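Local coordinates for cystathionine beta-lyase family protein, YNBB B.subtilis ortholog (Clostridium acetobutylicum, PDB 3HVY), which is a putative cystathionine beta-lyase linked to aluminium resistance, probably cleaving carbon–sulfur bonds with pyridoxal phosphate bound covalently to the chain, at residues D77-V82 against S289-L294; I334-F339 against P400-L405; N116-S121 against D174-L179; G351-S356 against I377-T382. All coordinates share one frame; numbering follows the deposited sequence.

Interaction 1 (D77-V82 against S289-L294); sequences DSLDRV and SLYEGL
Leu79 inserts its side chain between Leu290, Tyr291 and Leu294, joining two helices of a PLP-dependent enzyme of the methionine gamma-lyase family. The two helical segments run nearly parallel, at 18°, their axes 11.1 Å apart, and side chains bridge the gap. Starting at the backbone of Leu79, CB lies beside the phenol end of Tyr291, 3.9 Å from CZ. CG is anti to the backbone N (chi1 -174°), and from it the two methyl groups part. CD1 rests over one face of the Tyr291 ring in a CH-pi contact, 4.0 Å from the centroid and displaced toward the ring atoms CD1 and CE1 of Tyr291; it also touches CD2 of Leu294. CD2 of Leu79 meets CB of Leu290 at 3.7 Å, the two leucine side chains crossing at about a right angle. Leu79 and Tyr291 reach past one another from opposite helices, and the phenol OH ends beside helix 74-87, where it is hydrogen-bonded to Gly75 O; Leu79 N lies 3.1 Å from that OH but is not aligned for a hydrogen bond. Ser78 OG is hydrogen-bonded to Glu56, a loop residue, and Phe383 of the second subunit packs against Tyr291. One turn further on, Val82 extends the apolar seam, placing CG1 3.6 Å from Leu294 CD2; Ser78 CB lies 3.3 Å from Tyr291 OH.

Interaction 2 (I334-F339 against P400-L405); sequences IQAIKF and PYIGYL
Phe339 turns the edge of its ring to the 400-405 segment: Tyr401 O lies in the ring plane, 3.4 Å from Phe339 CD2, and Gly403 N sits near that plane beside CD2 and CE2. One face of the ring carries CG2 of Ile337, two residues earlier in the chain, offset toward the rim. CE2 comes within 4.0 Å of Gly403 CA, a close approach made where the facing residue has no side chain. The Tyr404 ring receives Ile334 CG2 at its edge, whereas Ala336 CB meets CE1 obliquely at 3.8 Å.

The backbones form an antiparallel ladder. Gln335 with Leu405 and Ile337 with Gly403 are hydrogen-bonded pairs, and Ala336 with Tyr404 and Lys338 with Ile402 are non-hydrogen-bonded pairs. Gly403 N donates to Ile337 O at 2.8 Å. The last bond, Phe339 N to Tyr401 O, differs: Phe339 N stands 40° out of the carbonyl plane of Tyr401 as the strands end. Next to this bond the aliphatic part of Lys338 crosses Pro400, which follows a cis peptide bond, with Lys338 CD 4.1 Å from Pro400 CG; Lys338 also makes a cation-pi interaction with Trp190. The Tyr404 hydroxyl is hydrogen-bonded to Gly189 O.

These strands lie inside the five-stranded antiparallel sheet of the C-terminal part of the chain, between strands 321-323 and 392-396. Helices 287-317 and 342-354 cover the face bearing Ile337 and Leu405.

Interaction 3 (N116-S121 against D174-L179); sequences NDTMMS and DDSIKL
Ser176 OG is gripped from two directions: Thr118 OG1 reaches it across the contact at 2.6 Å, and Asp174 OD1 accepts its proton. Asp174 OD1 also takes Ser176 N, forming an Asx turn; the hydroxyl arrives on the syn side of the carboxylate and the amide on the anti side, both tilted out of its plane toward the same face. Ser176 OG stands between its backbone N and carbonyl carbon (chi1 77°). A water bridges Thr118 OG1 and Asp174 OD2, which also forms a salt bridge with Lys153.

The backbones pair in parallel. Thr118 N donates to Ser176 O at 2.7 Å, and Lys178 N to Thr118 O at 2.9 Å. A beta bulge then shifts the register, so that Met120 N bonds Leu179 O, while the buried Leu179 N has no partner. The carboxylate carbon of Asp117 meets the aliphatic chain of Lys178, CG to CG 3.3 Å; Asp117 OD2 is hydrogen-bonded to Arg114 N. The selenium of Met120 touches Ile177 CD1 at 4.0 Å.

In the seven-stranded mixed sheet, strand 118-121 runs between 177-183 and 151-154. Helix 164-173, in the beta-alpha-beta crossover from 151-154 to 177-183, covers Met120 and Ile177; Met119 and Leu179 pack on helix 101-111.

Interaction 4 (G351-S356 against I377-T382); sequences GIQTAS and IMAAGT
Where helix 342-354 ends beside strand 376-379 of the C-terminal sheet, Gln353 meets the residues leading into an inverse gamma turn centred on Gly381. Its CG is anti to the backbone N (chi1 -176°) and the chain bends at chi2 (76°), carrying the carboxamide to the strand end. There Gln353 OE1 accepts the backbone N of Ala380 at 2.8 Å, the donor tilted 19° from the plane of the amide carbonyl. OE1 also lies 3.2 Å from Ala379 CA. The other branch, NE2, is hydrogen-bonded to Asp359 O and to a water that donates weakly to Ala380 O. Beside it Ile352 CG2 touches Ala379 CB at 3.7 Å.

Past the helix end, Ser356 CB sits 3.3 Å from Gly381 O. A water hydrogen-bonded to Ser356 OG at 2.7 Å accepts from Gly381 N. Ser356 O makes a weak hydrogen bond to Gln54 of the second subunit, so the contact borders that subunit.

Both ends of the carboxamide are thus engaged, which should fix its flip. Gln353 OE1 and the water beside Ser356 satisfy two successive amides, Ala380 N and Gly381 N, where the chain leaves the strand.

Overall arrangement
From the N terminus, helix 74-87 opens the loop that interaction 1 closes on helix 287-317. Interaction 3 is nested inside it, joining neighbouring strands of the seven-stranded sheet; Lys244, modified with pyridoxal phosphate, falls within the same loop. The chain then enters the C-terminal sheet, where interaction 2 closes a second loop after the first, with interaction 4 nested in it. Helix 287-317 ties the halves together, carrying one segment of interaction 1 and packing later against strands of interaction 2. Interactions 2 and 4 touch through Leu405 CD1 and Ile352 CD1, 3.6 Å apart, whereas interactions 3 and 4 have centres about 41 Å apart. Interactions 1 and 4 both touch the second subunit.

Interaction 1 (D77-V82 against S289-L294)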
loop_
_atom_site.group_PDB
_atom_site.type_symbol
_atom_site.label_atom_id
_atom_site.label_comp_id
_atom_site.label_asym_id
_atom_site.label_seq_id
_atom_site.Cartn_x
_atom_site.Cartn_y
_atom_site.Cartn_z
ATOM N N ASP D 77 2.281 -3.334 18.120
ATOM C CA ASP D 77 2.567 -3.681 19.512
ATOM C C ASP D 77 2.081 -5.068 19.871
ATOM O O ASP D 77 2.717 -5.769 20.637
ATOM C CB ASP D 77 1.987 -2.622 20.452
ATOM C CG ASP D 77 2.674 -1.265 20.269
ATOM O OD1 ASP D 77 3.832 -1.202 19.750
ATOM O OD2 ASP D 77 2.031 -0.279 20.604
ATOM N N SER D 78 0.974 -5.491 19.298
ATOM C CA SER D 78 0.490 -6.832 19.562
ATOM C C SER D 78 1.303 -7.883 18.819
ATOM O O SER D 78 1.424 -9.047 19.296
ATOM C CB SER D 78 -0.986 -6.942 19.162
ATOM O OG SER D 78 -1.843 -6.240 20.057
ATOM N N LEU D 79 1.843 -7.534 17.652
ATOM C CA LEU D 79 2.701 -8.529 16.939
ATOM C C LEU D 79 3.932 -8.788 17.778
ATOM O O LEU D 79 4.358 -9.922 17.922
ATOM C CB LEU D 79 3.075 -8.137 15.536
ATOM C CG LEU D 79 3.847 -9.183 14.705
ATOM C CD1 LEU D 79 3.025 -10.442 14.532
ATOM C CD2 LEU D 79 4.156 -8.585 13.350
ATOM N N ASP D 80 4.532 -7.742 18.314
ATOM C CA ASP D 80 5.624 -7.950 19.277
ATOM C C ASP D 80 5.237 -8.908 20.421
ATOM O O ASP D 80 6.028 -9.756 20.806
ATOM C CB ASP D 80 6.052 -6.636 19.889
ATOM C CG ASP D 80 6.710 -5.688 18.886
ATOM O OD1 ASP D 80 7.009 -6.112 17.764
ATOM O OD2 ASP D 80 6.893 -4.474 19.225
ATOM N N ARG D 81 4.031 -8.755 21.000
ATOM C CA ARG D 81 3.616 -9.654 22.077
ATOM C C ARG D 81 3.434 -11.088 21.578
ATOM O O ARG D 81 3.813 -12.047 22.257
ATOM C CB ARG D 81 2.357 -9.154 22.744
ATOM C CG ARG D 81 2.626 -7.936 23.605
ATOM C CD ARG D 81 1.427 -7.580 24.487
ATOM N NE ARG D 81 0.392 -6.895 23.719
ATOM C CZ ARG D 81 0.393 -5.582 23.446
ATOM N NH1 ARG D 81 1.319 -4.758 23.920
ATOM N NH2 ARG D 81 -0.578 -5.070 22.722
ATOM N N VAL D 82 2.915 -11.244 20.360
ATOM C CA VAL D 82 2.729 -12.596 19.785
ATOM C C VAL D 82 4.099 -13.300 19.604
ATOM O O VAL D 82 4.263 -14.452 20.007
ATOM C CB VAL D 82 1.904 -12.534 18.462
ATOM C CG1 VAL D 82 1.972 -13.863 17.701
ATOM C CG2 VAL D 82 0.404 -12.119 18.794
ATOM N N SER D 289 -0.024 -8.588 6.460
ATOM C CA SER D 289 0.873 -9.511 5.804
ATOM C C SER D 289 1.854 -10.129 6.794
ATOM O O SER D 289 2.213 -11.304 6.640
ATOM C CB SER D 289 1.577 -8.819 4.638
ATOM O OG SER D 289 2.609 -7.945 5.114
ATOM N N LEU D 290 2.272 -9.376 7.815
ATOM C CA LEU D 290 3.220 -9.914 8.803
ATOM C C LEU D 290 2.542 -10.945 9.695
ATOM O O LEU D 290 3.134 -11.977 9.993
ATOM C CB LEU D 290 3.859 -8.805 9.667
ATOM C CG LEU D 290 4.743 -7.780 8.939
ATOM C CD1 LEU D 290 5.358 -6.739 9.909
ATOM C CD2 LEU D 290 5.809 -8.578 8.106
ATOM N N TYR D 291 1.287 -10.703 10.073
ATOM C CA TYR D 291 0.541 -11.670 10.863
ATOM C C TYR D 291 0.242 -12.920 10.056
ATOM O O TYR D 291 0.440 -14.026 10.520
ATOM C CB TYR D 291 -0.820 -11.083 11.342
ATOM C CG TYR D 291 -0.767 -10.164 12.580
ATOM C CD1 TYR D 291 -0.696 -10.706 13.865
ATOM C CD2 TYR D 291 -0.843 -8.787 12.464
ATOM C CE1 TYR D 291 -0.691 -9.905 14.974
ATOM C CE2 TYR D 291 -0.820 -7.979 13.564
ATOM C CZ TYR D 291 -0.744 -8.535 14.827
ATOM O OH TYR D 291 -0.695 -7.746 15.964
ATOM N N GLU D 292 -0.306 -12.743 8.848
ATOM C CA GLU D 292 -0.617 -13.901 8.039
ATOM C C GLU D 292 0.645 -14.682 7.731
ATOM O O GLU D 292 0.637 -15.875 7.739
ATOM C CB GLU D 292 -1.306 -13.509 6.727
ATOM C CG GLU D 292 -1.741 -14.775 5.983
ATOM C CD GLU D 292 -2.611 -14.557 4.748
ATOM O OE1 GLU D 292 -2.821 -13.391 4.351
ATOM O OE2 GLU D 292 -3.090 -15.581 4.197
ATOM N N GLY D 293 1.744 -13.983 7.431
ATOM C CA GLY D 293 2.986 -14.614 7.173
ATOM C C GLY D 293 3.461 -15.445 8.337
ATOM O O GLY D 293 3.954 -16.586 8.149
ATOM N N LEU D 294 3.360 -14.891 9.533
ATOM C CA LEU D 294 3.656 -15.660 10.749
ATOM C C LEU D 294 2.808 -16.945 10.901
ATOM O O LEU D 294 3.314 -18.023 11.239
ATOM C CB LEU D 294 3.525 -14.755 11.976
ATOM C CG LEU D 294 3.750 -15.350 13.358
ATOM C CD1 LEU D 294 5.142 -15.840 13.451
ATOM C CD2 LEU D 294 3.430 -14.386 14.481
#

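Interaction 2 (I334-F339 against P400-L405)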
loop_
_atom_site.group_PDB
_atom_site.type_symbol
_atom_site.label_atom_id
_atom_site.label_comp_id
_atom_site.label_asym_id
_atom_site.label_seq_id
_atom_site.Cartn_x
_atom_site.Cartn_y
_atom_site.Cartn_z
ATOM N N ILE D 334 18.926 -24.831 5.068
ATOM C CA ILE D 334 20.008 -24.828 4.096
ATOM C C ILE D 334 20.492 -26.240 3.745
ATOM O O ILE D 334 20.563 -27.097 4.623
ATOM C CB ILE D 334 21.233 -24.083 4.625
ATOM C CG1 ILE D 334 20.861 -22.679 5.128
ATOM C CG2 ILE D 334 22.348 -24.027 3.546
ATOM C CD1 ILE D 334 20.125 -21.877 4.124
ATOM N N GLN D 335 20.843 -26.447 2.454
ATOM C CA GLN D 335 21.397 -27.689 1.980
ATOM C C GLN D 335 22.617 -27.351 1.167
ATOM O O GLN D 335 22.523 -26.547 0.247
ATOM C CB GLN D 335 20.452 -28.430 1.040
ATOM C CG GLN D 335 20.952 -29.818 0.624
ATOM C CD GLN D 335 21.254 -30.708 1.825
ATOM O OE1 GLN D 335 20.407 -30.867 2.687
ATOM N NE2 GLN D 335 22.454 -31.312 1.864
ATOM N N ALA D 336 23.727 -28.012 1.473
ATOM C CA ALA D 336 25.004 -27.864 0.741
ATOM C C ALA D 336 25.270 -29.110 -0.113
ATOM O O ALA D 336 24.910 -30.226 0.275
ATOM C CB ALA D 336 26.188 -27.582 1.733
ATOM N N ILE D 337 25.882 -28.907 -1.276
ATOM C CA ILE D 337 26.173 -29.968 -2.213
ATOM C C ILE D 337 27.631 -29.732 -2.702
ATOM O O ILE D 337 27.931 -28.644 -3.184
ATOM C CB ILE D 337 25.250 -29.901 -3.447
ATOM C CG1 ILE D 337 23.748 -29.798 -3.056
ATOM C CG2 ILE D 337 25.548 -31.092 -4.421
ATOM C CD1 ILE D 337 22.838 -29.438 -4.238
ATOM N N LYS D 338 28.518 -30.707 -2.530
ATOM C CA LYS D 338 29.913 -30.581 -3.005
ATOM C C LYS D 338 29.990 -31.067 -4.456
ATOM O O LYS D 338 30.053 -32.248 -4.725
ATOM C CB LYS D 338 30.845 -31.357 -2.099
ATOM C CG LYS D 338 32.327 -31.157 -2.360
ATOM C CD LYS D 338 33.214 -31.919 -1.381
ATOM C CE LYS D 338 33.058 -31.401 0.067
ATOM N NZ LYS D 338 34.067 -31.948 1.032
ATOM N N PHE D 339 29.970 -30.137 -5.397
ATOM C CA PHE D 339 29.979 -30.513 -6.813
ATOM C C PHE D 339 31.358 -31.012 -7.274
ATOM O O PHE D 339 31.432 -31.842 -8.169
ATOM C CB PHE D 339 29.462 -29.353 -7.673
ATOM C CG PHE D 339 28.002 -29.073 -7.487
ATOM C CD1 PHE D 339 27.054 -29.819 -8.164
ATOM C CD2 PHE D 339 27.581 -28.119 -6.596
ATOM C CE1 PHE D 339 25.732 -29.586 -7.988
ATOM C CE2 PHE D 339 26.255 -27.859 -6.417
ATOM C CZ PHE D 339 25.325 -28.596 -7.114
ATOM N N PRO D 400 36.152 -26.689 -3.026
ATOM C CA PRO D 400 35.775 -27.769 -3.909
ATOM C C PRO D 400 34.364 -27.560 -4.521
ATOM O O PRO D 400 33.661 -28.538 -4.751
ATOM C CB PRO D 400 35.807 -28.975 -2.971
ATOM C CG PRO D 400 35.367 -28.389 -1.641
ATOM C CD PRO D 400 35.682 -26.928 -1.648
ATOM N N TYR D 401 33.969 -26.299 -4.748
ATOM C CA TYR D 401 32.735 -25.959 -5.502
ATOM C C TYR D 401 31.474 -26.521 -4.864
ATOM O O TYR D 401 30.710 -27.278 -5.473
ATOM C CB TYR D 401 32.854 -26.373 -6.975
ATOM C CG TYR D 401 34.137 -25.832 -7.591
ATOM C CD1 TYR D 401 34.266 -24.482 -7.871
ATOM C CD2 TYR D 401 35.239 -26.658 -7.785
ATOM C CE1 TYR D 401 35.467 -23.962 -8.378
ATOM C CE2 TYR D 401 36.431 -26.161 -8.265
ATOM C CZ TYR D 401 36.541 -24.813 -8.573
ATOM O OH TYR D 401 37.731 -24.332 -9.096
ATOM N N ILE D 402 31.284 -26.082 -3.626
ATOM C CA ILE D 402 30.126 -26.398 -2.863
ATOM C C ILE D 402 29.077 -25.392 -3.215
ATOM O O ILE D 402 29.326 -24.185 -3.259
ATOM C CB ILE D 402 30.409 -26.267 -1.368
ATOM C CG1 ILE D 402 31.463 -27.296 -0.916
ATOM C CG2 ILE D 402 29.085 -26.410 -0.574
ATOM C CD1 ILE D 402 32.215 -26.932 0.335
ATOM N N GLY D 403 27.854 -25.876 -3.421
ATOM C CA GLY D 403 26.744 -24.986 -3.643
ATOM C C GLY D 403 25.726 -25.063 -2.530
ATOM O O GLY D 403 25.549 -26.123 -1.883
ATOM N N TYR D 404 24.998 -23.962 -2.344
ATOM C CA TYR D 404 24.062 -23.880 -1.243
ATOM C C TYR D 404 22.686 -23.574 -1.763
ATOM O O TYR D 404 22.497 -22.560 -2.417
ATOM C CB TYR D 404 24.524 -22.829 -0.243
ATOM C CG TYR D 404 25.936 -23.071 0.236
ATOM C CD1 TYR D 404 26.198 -23.785 1.388
ATOM C CD2 TYR D 404 27.000 -22.604 -0.483
ATOM C CE1 TYR D 404 27.512 -24.009 1.797
ATOM C CE2 TYR D 404 28.275 -22.835 -0.093
ATOM C CZ TYR D 404 28.530 -23.543 1.054
ATOM O OH TYR D 404 29.853 -23.774 1.457
ATOM N N LEU D 405 21.746 -24.476 -1.476
ATOM C CA LEU D 405 20.356 -24.370 -1.888
ATOM C C LEU D 405 19.512 -24.131 -0.661
ATOM O O LEU D 405 19.753 -24.701 0.388
ATOM C CB LEU D 405 19.892 -25.684 -2.545
ATOM C CG LEU D 405 18.423 -25.744 -2.992
ATOM C CD1 LEU D 405 18.334 -25.260 -4.396
ATOM C CD2 LEU D 405 17.816 -27.120 -2.912
#

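Interaction 3 (N116-S121 against D174-L179)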
loop_
_atom_site.group_PDB
_atom_site.type_symbol
_atom_site.label_atom_id
_atom_site.label_comp_id
_atom_site.label_asym_id
_atom_site.label_seq_id
_atom_site.Cartn_x
_atom_site.Cartn_y
_atom_site.Cartn_z
ATOM N N ASN D 116 35.027 -0.388 25.473
ATOM C CA ASN D 116 35.811 -1.191 26.408
ATOM C C ASN D 116 35.166 -2.522 26.737
ATOM O O ASN D 116 35.789 -3.323 27.430
ATOM C CB ASN D 116 36.187 -0.460 27.697
ATOM C CG ASN D 116 36.917 0.805 27.431
ATOM O OD1 ASN D 116 37.801 0.852 26.586
ATOM N ND2 ASN D 116 36.528 1.862 28.123
ATOM N N ASP D 117 33.948 -2.761 26.235
ATOM C CA ASP D 117 33.333 -4.064 26.341
ATOM C C ASP D 117 33.959 -4.970 25.278
ATOM O O ASP D 117 34.474 -4.499 24.269
ATOM C CB ASP D 117 31.839 -4.041 26.038
ATOM C CG ASP D 117 30.990 -3.446 27.132
ATOM O OD1 ASP D 117 31.488 -3.180 28.224
ATOM O OD2 ASP D 117 29.765 -3.321 26.893
ATOM N N THR D 118 33.948 -6.275 25.540
ATOM C CA THR D 118 34.354 -7.264 24.546
ATOM C C THR D 118 33.195 -8.139 24.103
ATOM O O THR D 118 32.408 -8.605 24.928
ATOM C CB THR D 118 35.463 -8.152 25.050
ATOM O OG1 THR D 118 36.574 -7.351 25.449
ATOM C CG2 THR D 118 35.887 -9.132 23.948
HETATM N N MSE D 119 33.093 -8.331 22.788
HETATM C CA MSE D 119 32.155 -9.253 22.144
HETATM C C MSE D 119 32.948 -10.501 21.741
HETATM O O MSE D 119 34.065 -10.399 21.229
HETATM C CB MSE D 119 31.574 -8.628 20.869
HETATM C CG MSE D 119 30.753 -9.558 20.048
HETATM SE SE MSE D 119 30.239 -8.767 18.313
HETATM C CE MSE D 119 29.520 -10.421 17.481
HETATM N N MSE D 120 32.367 -11.682 21.945
HETATM C CA MSE D 120 33.088 -12.899 21.623
HETATM C C MSE D 120 32.239 -13.839 20.821
HETATM O O MSE D 120 31.146 -14.240 21.266
HETATM C CB MSE D 120 33.633 -13.590 22.886
HETATM C CG MSE D 120 34.458 -14.895 22.579
HETATM SE SE MSE D 120 35.366 -15.676 24.092
HETATM C CE MSE D 120 33.763 -16.093 25.133
ATOM N N SER D 121 32.717 -14.142 19.617
ATOM C CA SER D 121 32.059 -15.090 18.731
ATOM C C SER D 121 32.634 -16.477 19.054
ATOM O O SER D 121 33.857 -16.650 19.123
ATOM C CB SER D 121 32.305 -14.768 17.251
ATOM O OG SER D 121 31.585 -13.629 16.849
ATOM N N ASP D 174 38.672 -13.013 31.266
ATOM C CA ASP D 174 38.375 -11.682 30.729
ATOM C C ASP D 174 37.020 -11.130 31.157
ATOM O O ASP D 174 35.973 -11.426 30.555
ATOM C CB ASP D 174 38.501 -11.732 29.204
ATOM C CG ASP D 174 38.468 -10.381 28.548
ATOM O OD1 ASP D 174 38.099 -9.387 29.203
ATOM O OD2 ASP D 174 38.772 -10.326 27.328
ATOM N N ASP D 175 37.119 -10.256 32.158
ATOM C CA ASP D 175 36.055 -9.534 32.839
ATOM C C ASP D 175 35.288 -8.642 31.882
ATOM O O ASP D 175 34.129 -8.303 32.158
ATOM C CB ASP D 175 36.649 -8.651 33.999
ATOM N N SER D 176 35.911 -8.254 30.769
ATOM C CA SER D 176 35.272 -7.324 29.850
ATOM C C SER D 176 34.331 -7.983 28.862
ATOM O O SER D 176 33.699 -7.260 28.094
ATOM C CB SER D 176 36.311 -6.557 29.043
ATOM O OG SER D 176 36.840 -7.367 28.020
ATOM N N ILE D 177 34.248 -9.321 28.850
ATOM C CA ILE D 177 33.411 -10.007 27.864
ATOM C C ILE D 177 31.969 -9.862 28.265
ATOM O O ILE D 177 31.545 -10.475 29.229
ATOM C CB ILE D 177 33.719 -11.493 27.729
ATOM C CG1 ILE D 177 35.136 -11.710 27.205
ATOM C CG2 ILE D 177 32.713 -12.137 26.758
ATOM C CD1 ILE D 177 35.606 -13.182 27.233
ATOM N N LYS D 178 31.198 -9.060 27.535
ATOM C CA LYS D 178 29.805 -8.813 27.918
ATOM C C LYS D 178 28.752 -9.567 27.107
ATOM O O LYS D 178 27.592 -9.721 27.547
ATOM C CB LYS D 178 29.519 -7.316 27.805
ATOM C CG LYS D 178 30.493 -6.396 28.575
ATOM C CD LYS D 178 30.562 -6.682 30.069
ATOM C CE LYS D 178 31.427 -5.661 30.783
ATOM N NZ LYS D 178 31.135 -5.785 32.201
ATOM N N LEU D 179 29.155 -10.046 25.942
ATOM C CA LEU D 179 28.240 -10.670 24.993
ATOM C C LEU D 179 28.965 -11.764 24.261
ATOM O O LEU D 179 30.095 -11.591 23.809
ATOM C CB LEU D 179 27.716 -9.623 24.003
ATOM C CG LEU D 179 26.654 -10.099 22.993
ATOM C CD1 LEU D 179 25.718 -8.957 22.680
ATOM C CD2 LEU D 179 27.293 -10.668 21.700
HETATM O O HOH W 1 39.095 -8.150 25.715
#

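Interaction 4 (G351-S356 against I377-T382)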
loop_
_atom_site.group_PDB
_atom_site.type_symbol
_atom_site.label_atom_id
_atom_site.label_comp_id
_atom_site.label_asym_id
_atom_site.label_seq_id
_atom_site.Cartn_x
_atom_site.Cartn_y
_atom_site.Cartn_z
ATOM N N GLY D 351 20.380 -23.669 -13.319
ATOM C CA GLY D 351 19.189 -24.475 -13.472
ATOM C C GLY D 351 18.145 -24.084 -12.447
ATOM O O GLY D 351 16.959 -24.060 -12.763
ATOM N N ILE D 352 18.586 -23.752 -11.228
ATOM C CA ILE D 352 17.673 -23.312 -10.187
ATOM C C ILE D 352 16.978 -22.035 -10.642
ATOM O O ILE D 352 15.771 -21.921 -10.539
ATOM C CB ILE D 352 18.366 -23.111 -8.812
ATOM C CG1 ILE D 352 18.813 -24.463 -8.250
ATOM C CG2 ILE D 352 17.371 -22.434 -7.770
ATOM C CD1 ILE D 352 17.703 -25.470 -7.970
ATOM N N GLN D 353 17.742 -21.103 -11.189
ATOM C CA GLN D 353 17.175 -19.864 -11.720
ATOM C C GLN D 353 16.145 -20.175 -12.806
ATOM O O GLN D 353 15.037 -19.629 -12.823
ATOM C CB GLN D 353 18.279 -18.946 -12.280
ATOM C CG GLN D 353 17.794 -17.546 -12.788
ATOM C CD GLN D 353 17.483 -16.577 -11.674
ATOM O OE1 GLN D 353 18.142 -16.581 -10.653
ATOM N NE2 GLN D 353 16.520 -15.696 -11.895
ATOM N N THR D 354 16.480 -21.099 -13.679
ATOM C CA THR D 354 15.556 -21.428 -14.746
ATOM C C THR D 354 14.311 -22.119 -14.229
ATOM O O THR D 354 13.291 -22.104 -14.924
ATOM C CB THR D 354 16.197 -22.303 -15.865
ATOM O OG1 THR D 354 16.389 -23.603 -15.375
ATOM C CG2 THR D 354 17.517 -21.785 -16.303
ATOM N N ALA D 355 14.368 -22.716 -13.017
ATOM C CA ALA D 355 13.170 -23.334 -12.399
ATOM C C ALA D 355 12.341 -22.340 -11.597
ATOM O O ALA D 355 11.391 -22.743 -10.896
ATOM C CB ALA D 355 13.590 -24.445 -11.432
ATOM N N SER D 356 12.693 -21.056 -11.645
ATOM C CA SER D 356 12.010 -20.065 -10.774
ATOM C C SER D 356 10.866 -19.414 -11.493
ATOM O O SER D 356 10.886 -19.304 -12.721
ATOM C CB SER D 356 12.987 -19.001 -10.312
ATOM O OG SER D 356 14.062 -19.593 -9.582
ATOM N N ILE D 377 27.918 -16.604 -7.156
ATOM C CA ILE D 377 26.881 -16.784 -8.185
ATOM C C ILE D 377 25.629 -17.101 -7.431
ATOM O O ILE D 377 25.688 -17.794 -6.396
ATOM C CB ILE D 377 27.214 -17.902 -9.243
ATOM C CG1 ILE D 377 26.129 -17.947 -10.327
ATOM C CG2 ILE D 377 27.330 -19.304 -8.643
ATOM C CD1 ILE D 377 26.411 -18.876 -11.485
HETATM N N MSE D 378 24.500 -16.582 -7.919
HETATM C CA MSE D 378 23.233 -16.708 -7.236
HETATM C C MSE D 378 22.069 -16.928 -8.179
HETATM O O MSE D 378 22.016 -16.332 -9.255
HETATM C CB MSE D 378 22.915 -15.434 -6.483
HETATM C CG MSE D 378 24.013 -14.957 -5.547
HETATM SE SE MSE D 378 23.487 -13.277 -4.706
HETATM C CE MSE D 378 21.416 -13.488 -4.729
ATOM N N ALA D 379 21.144 -17.769 -7.729
ATOM C CA ALA D 379 19.831 -17.939 -8.338
ATOM C C ALA D 379 18.916 -17.251 -7.352
ATOM O O ALA D 379 18.933 -17.597 -6.150
ATOM C CB ALA D 379 19.472 -19.438 -8.467
ATOM N N ALA D 380 18.140 -16.268 -7.833
ATOM C CA ALA D 380 17.305 -15.415 -6.967
ATOM C C ALA D 380 15.976 -14.950 -7.633
ATOM O O ALA D 380 15.571 -13.789 -7.526
ATOM C CB ALA D 380 18.149 -14.178 -6.453
ATOM N N GLY D 381 15.295 -15.884 -8.283
ATOM C CA GLY D 381 14.045 -15.613 -9.001
ATOM C C GLY D 381 12.849 -15.733 -8.101
ATOM O O GLY D 381 12.104 -16.713 -8.143
ATOM N N THR D 382 12.614 -14.678 -7.323
ATOM C CA THR D 382 11.657 -14.716 -6.211
ATOM C C THR D 382 10.667 -13.528 -6.265
ATOM O O THR D 382 10.870 -12.556 -6.958
ATOM C CB THR D 382 12.486 -14.733 -4.897
ATOM O OG1 THR D 382 13.324 -13.581 -4.850
ATOM C CG2 THR D 382 13.469 -15.937 -4.844
HETATM O O HOH W 2 16.607 -12.971 -10.273
HETATM O O HOH W 3 15.664 -18.698 -7.599
#